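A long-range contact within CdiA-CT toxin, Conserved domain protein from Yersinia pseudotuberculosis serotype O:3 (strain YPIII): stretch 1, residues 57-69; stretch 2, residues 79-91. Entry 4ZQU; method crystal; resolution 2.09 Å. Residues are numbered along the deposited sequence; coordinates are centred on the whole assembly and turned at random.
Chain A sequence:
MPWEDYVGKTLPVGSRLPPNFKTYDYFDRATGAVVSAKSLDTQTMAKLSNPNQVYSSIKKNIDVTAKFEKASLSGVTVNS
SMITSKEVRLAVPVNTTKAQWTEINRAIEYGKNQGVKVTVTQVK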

# COMPACT_ATOMS: atom_id res chain seq x y z
N SER A 57 -3.41 14.93 -18.43
CA SER A 57 -4.17 14.01 -17.58
C SER A 57 -3.46 12.68 -17.41
O SER A 57 -3.39 12.14 -16.31
CB SER A 57 -5.56 13.78 -18.17
OG SER A 57 -6.29 12.84 -17.40
N ILE A 58 -2.93 12.16 -18.51
CA ILE A 58 -2.22 10.89 -18.49
C ILE A 58 -0.86 11.03 -17.82
O ILE A 58 -0.49 10.22 -16.97
CB ILE A 58 -2.03 10.33 -19.91
CG1 ILE A 58 -3.37 10.27 -20.64
CG2 ILE A 58 -1.38 8.95 -19.85
CD1 ILE A 58 -3.26 9.80 -22.08
N LYS A 59 -0.12 12.06 -18.21
CA LYS A 59 1.18 12.34 -17.60
C LYS A 59 1.05 12.53 -16.10
O LYS A 59 1.93 12.14 -15.33
CB LYS A 59 1.80 13.59 -18.23
CG LYS A 59 3.25 13.80 -17.85
CD LYS A 59 3.57 15.26 -17.61
CE LYS A 59 4.93 15.41 -16.96
NZ LYS A 59 5.07 16.72 -16.27
N LYS A 60 -0.06 13.13 -15.68
CA LYS A 60 -0.32 13.35 -14.27
C LYS A 60 -0.41 12.02 -13.55
O LYS A 60 0.08 11.87 -12.43
CB LYS A 60 -1.62 14.15 -14.09
CG LYS A 60 -2.10 14.26 -12.66
CD LYS A 60 -3.03 15.45 -12.49
CE LYS A 60 -4.44 15.00 -12.11
NZ LYS A 60 -4.83 15.45 -10.74
N ASN A 61 -1.01 11.03 -14.20
CA ASN A 61 -1.10 9.69 -13.64
C ASN A 61 0.25 8.98 -13.67
O ASN A 61 0.65 8.37 -12.69
CB ASN A 61 -2.14 8.86 -14.39
CG ASN A 61 -2.35 7.49 -13.77
OD1 ASN A 61 -1.54 6.58 -13.93
ND2 ASN A 61 -3.46 7.34 -13.05
N ILE A 62 0.93 9.07 -14.81
CA ILE A 62 2.24 8.44 -15.00
C ILE A 62 3.24 8.84 -13.92
O ILE A 62 3.94 8.00 -13.36
CB ILE A 62 2.83 8.77 -16.38
CG1 ILE A 62 1.97 8.18 -17.49
CG2 ILE A 62 4.26 8.26 -16.49
CD1 ILE A 62 2.47 8.50 -18.87
N ASP A 63 3.31 10.14 -13.64
CA ASP A 63 4.25 10.65 -12.65
C ASP A 63 4.01 10.04 -11.27
O ASP A 63 4.96 9.71 -10.57
CB ASP A 63 4.16 12.18 -12.57
CG ASP A 63 4.64 12.86 -13.84
OD1 ASP A 63 5.54 12.31 -14.51
OD2 ASP A 63 4.11 13.94 -14.18
N VAL A 64 2.74 9.88 -10.91
CA VAL A 64 2.38 9.32 -9.61
C VAL A 64 2.79 7.85 -9.51
O VAL A 64 3.30 7.40 -8.48
CB VAL A 64 0.87 9.45 -9.34
CG1 VAL A 64 0.53 8.88 -7.97
CG2 VAL A 64 0.45 10.90 -9.43
N THR A 65 2.55 7.10 -10.58
CA THR A 65 2.93 5.69 -10.63
C THR A 65 4.44 5.55 -10.50
O THR A 65 4.93 4.65 -9.81
CB THR A 65 2.47 5.02 -11.93
OG1 THR A 65 3.23 5.53 -13.03
CG2 THR A 65 1.00 5.27 -12.19
N ALA A 66 5.17 6.44 -11.16
CA ALA A 66 6.62 6.36 -11.24
C ALA A 66 7.31 6.89 -9.99
O ALA A 66 8.30 6.33 -9.52
CB ALA A 66 7.12 7.11 -12.47
N LYS A 67 6.79 7.99 -9.44
CA LYS A 67 7.37 8.62 -8.26
C LYS A 67 6.84 8.00 -6.97
O LYS A 67 7.02 8.56 -5.89
CB LYS A 67 7.10 10.12 -8.27
N PHE A 68 6.19 6.85 -7.09
CA PHE A 68 5.65 6.16 -5.92
C PHE A 68 6.75 5.56 -5.06
O PHE A 68 7.57 4.77 -5.54
CB PHE A 68 4.67 5.07 -6.36
CG PHE A 68 4.09 4.29 -5.23
CD1 PHE A 68 2.91 4.69 -4.63
CD2 PHE A 68 4.72 3.14 -4.76
CE1 PHE A 68 2.37 3.97 -3.59
CE2 PHE A 68 4.18 2.42 -3.72
CZ PHE A 68 3.01 2.83 -3.13
N GLU A 69 6.77 5.94 -3.79
CA GLU A 69 7.73 5.39 -2.83
C GLU A 69 7.04 4.42 -1.87
O GLU A 69 7.49 3.29 -1.69
CB GLU A 69 8.42 6.51 -2.05
CG GLU A 69 9.30 6.01 -0.90
CD GLU A 69 9.92 7.14 -0.11
OE1 GLU A 69 9.72 8.31 -0.49
OE2 GLU A 69 10.62 6.85 0.89
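Stretch 2 (79-91) NSSMITSKEVRLA

Stretch 2 runs back along stretch 1. Its strand, which reaches Ala91 and continues beyond, lies over helix 57-66 with the N-to-C directions at 159°, close to antiparallel, and the axes approach to 9.2 Å. The CA register follows this reversal: Ile58 pairs with Leu90 at 8.7 Å between CA atoms, Thr65 with Lys86 at 7.0 Å, and Glu69 with Ser80 at 5.0 Å, so the chains converge toward the loop end. Together they bury 504 Å².

Extended phi/psi values from Lys86 to Leu90 produce the alternation expected of a strand: the CA-to-CB bonds of Lys86, Val88 and Leu90 point toward the helix, whereas that of Glu87 points away. Lys86 has the most surface covered, 68 Å². With chi1 m and chi2 to chi4 all t, its extended side chain carries NZ to the C-terminal end of the helix, where carbonyls lack the amide partners of a further turn. Lys86 NZ donates a hydrogen bond to Thr65 O at 3.1 Å and also lies 3.1 Å from Ala66 O.

Val88, with 65 Å² covered, packs nearer the N-terminal end of the helix than the Lys86 amine does: its CG2 is 3.5 Å from Asn61 OD1 and 4.1 Å from Thr65 CG2. One strand repeat further, Leu90 CD2 meets Ile58 CD1 at 3.7 Å, an apolar contact.

Beyond the helix, Phe68 has 62 Å² covered. Its chi1 is t, and although its CA-to-CB bond points sideways, the ring comes nearer: Phe68 CD2 lies 3.5 Å from Ile83 CD1, while Asn79 C stands at the ring edge, 3.9 Å from Phe68 CE2. Ser80 to Met82 have helical phi/psi. At the start of this segment Ser80 N donates to Glu69 O at 2.7 Å, with an N-H...O angle of 147°; Ser80 OG adds a weak bond to Glu69 O at 3.3 Å.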

# COMPACT_ATOMS: atom_id res chain seq x y z
N ASN A 79 5.09 -0.53 -0.67
CA ASN A 79 6.16 0.39 -1.04
C ASN A 79 6.85 -0.05 -2.33
O ASN A 79 6.61 -1.14 -2.84
CB ASN A 79 7.18 0.54 0.10
CG ASN A 79 7.84 -0.77 0.50
OD1 ASN A 79 8.00 -1.68 -0.30
ND2 ASN A 79 8.23 -0.86 1.77
N SER A 80 7.72 0.82 -2.84
CA SER A 80 8.32 0.62 -4.16
C SER A 80 9.26 -0.58 -4.23
O SER A 80 9.53 -1.09 -5.32
CB SER A 80 9.07 1.89 -4.58
OG SER A 80 10.02 2.26 -3.60
N SER A 81 9.75 -1.02 -3.08
CA SER A 81 10.64 -2.17 -3.02
C SER A 81 9.91 -3.45 -3.40
O SER A 81 10.52 -4.43 -3.84
CB SER A 81 11.25 -2.31 -1.63
OG SER A 81 10.25 -2.58 -0.66
N MET A 82 8.59 -3.44 -3.24
CA MET A 82 7.74 -4.58 -3.57
C MET A 82 7.42 -4.62 -5.05
O MET A 82 7.15 -5.68 -5.61
CB MET A 82 6.44 -4.52 -2.77
CG MET A 82 6.61 -4.31 -1.28
SD MET A 82 5.07 -3.81 -0.48
CE MET A 82 5.59 -3.62 1.22
N ILE A 83 7.44 -3.46 -5.69
CA ILE A 83 7.00 -3.30 -7.07
C ILE A 83 8.09 -3.69 -8.07
O ILE A 83 9.19 -3.15 -8.04
CB ILE A 83 6.56 -1.86 -7.33
CG1 ILE A 83 5.52 -1.43 -6.29
CG2 ILE A 83 6.03 -1.70 -8.74
CD1 ILE A 83 5.14 0.03 -6.35
N THR A 84 7.77 -4.63 -8.96
CA THR A 84 8.73 -5.09 -9.96
C THR A 84 8.44 -4.51 -11.34
O THR A 84 9.33 -4.40 -12.18
CB THR A 84 8.76 -6.63 -10.06
OG1 THR A 84 7.44 -7.11 -10.36
CG2 THR A 84 9.24 -7.24 -8.76
N SER A 85 7.18 -4.15 -11.58
CA SER A 85 6.82 -3.50 -12.83
C SER A 85 5.61 -2.59 -12.63
O SER A 85 4.78 -2.83 -11.74
CB SER A 85 6.54 -4.53 -13.92
OG SER A 85 5.47 -5.38 -13.56
N LYS A 86 5.52 -1.55 -13.45
CA LYS A 86 4.43 -0.58 -13.35
C LYS A 86 3.73 -0.44 -14.69
O LYS A 86 4.38 -0.37 -15.74
CB LYS A 86 4.97 0.78 -12.88
CG LYS A 86 5.66 0.74 -11.53
CD LYS A 86 6.30 2.07 -11.16
CE LYS A 86 6.98 1.98 -9.80
NZ LYS A 86 7.65 3.25 -9.41
N GLU A 87 2.40 -0.41 -14.67
CA GLU A 87 1.63 -0.32 -15.90
C GLU A 87 0.37 0.51 -15.74
O GLU A 87 -0.34 0.40 -14.74
CB GLU A 87 1.26 -1.71 -16.41
CG GLU A 87 0.43 -1.69 -17.68
CD GLU A 87 -0.10 -3.05 -18.05
OE1 GLU A 87 -0.14 -3.94 -17.16
OE2 GLU A 87 -0.46 -3.25 -19.23
N VAL A 88 0.09 1.34 -16.73
CA VAL A 88 -1.19 2.04 -16.79
C VAL A 88 -2.06 1.44 -17.88
O VAL A 88 -1.69 1.44 -19.06
CB VAL A 88 -1.01 3.55 -17.05
CG1 VAL A 88 -2.36 4.24 -17.03
CG2 VAL A 88 -0.08 4.16 -16.02
N ARG A 89 -3.21 0.92 -17.48
CA ARG A 89 -4.19 0.38 -18.43
C ARG A 89 -5.20 1.47 -18.79
O ARG A 89 -6.08 1.80 -17.99
CB ARG A 89 -4.90 -0.84 -17.84
CG ARG A 89 -4.01 -2.06 -17.68
CD ARG A 89 -3.96 -2.87 -18.96
NE ARG A 89 -5.27 -3.41 -19.33
CZ ARG A 89 -5.76 -4.56 -18.86
NH1 ARG A 89 -5.06 -5.29 -18.01
NH2 ARG A 89 -6.97 -4.96 -19.25
N LEU A 90 -5.05 2.02 -19.99
CA LEU A 90 -5.82 3.19 -20.40
C LEU A 90 -6.95 2.85 -21.37
O LEU A 90 -6.72 2.26 -22.42
CB LEU A 90 -4.89 4.22 -21.05
CG LEU A 90 -5.52 5.54 -21.48
CD1 LEU A 90 -5.93 6.36 -20.26
CD2 LEU A 90 -4.56 6.33 -22.36
N ALA A 91 -8.17 3.23 -21.00
CA ALA A 91 -9.31 3.09 -21.88
C ALA A 91 -9.61 4.42 -22.57
O ALA A 91 -9.72 5.46 -21.92
CB ALA A 91 -10.53 2.60 -21.11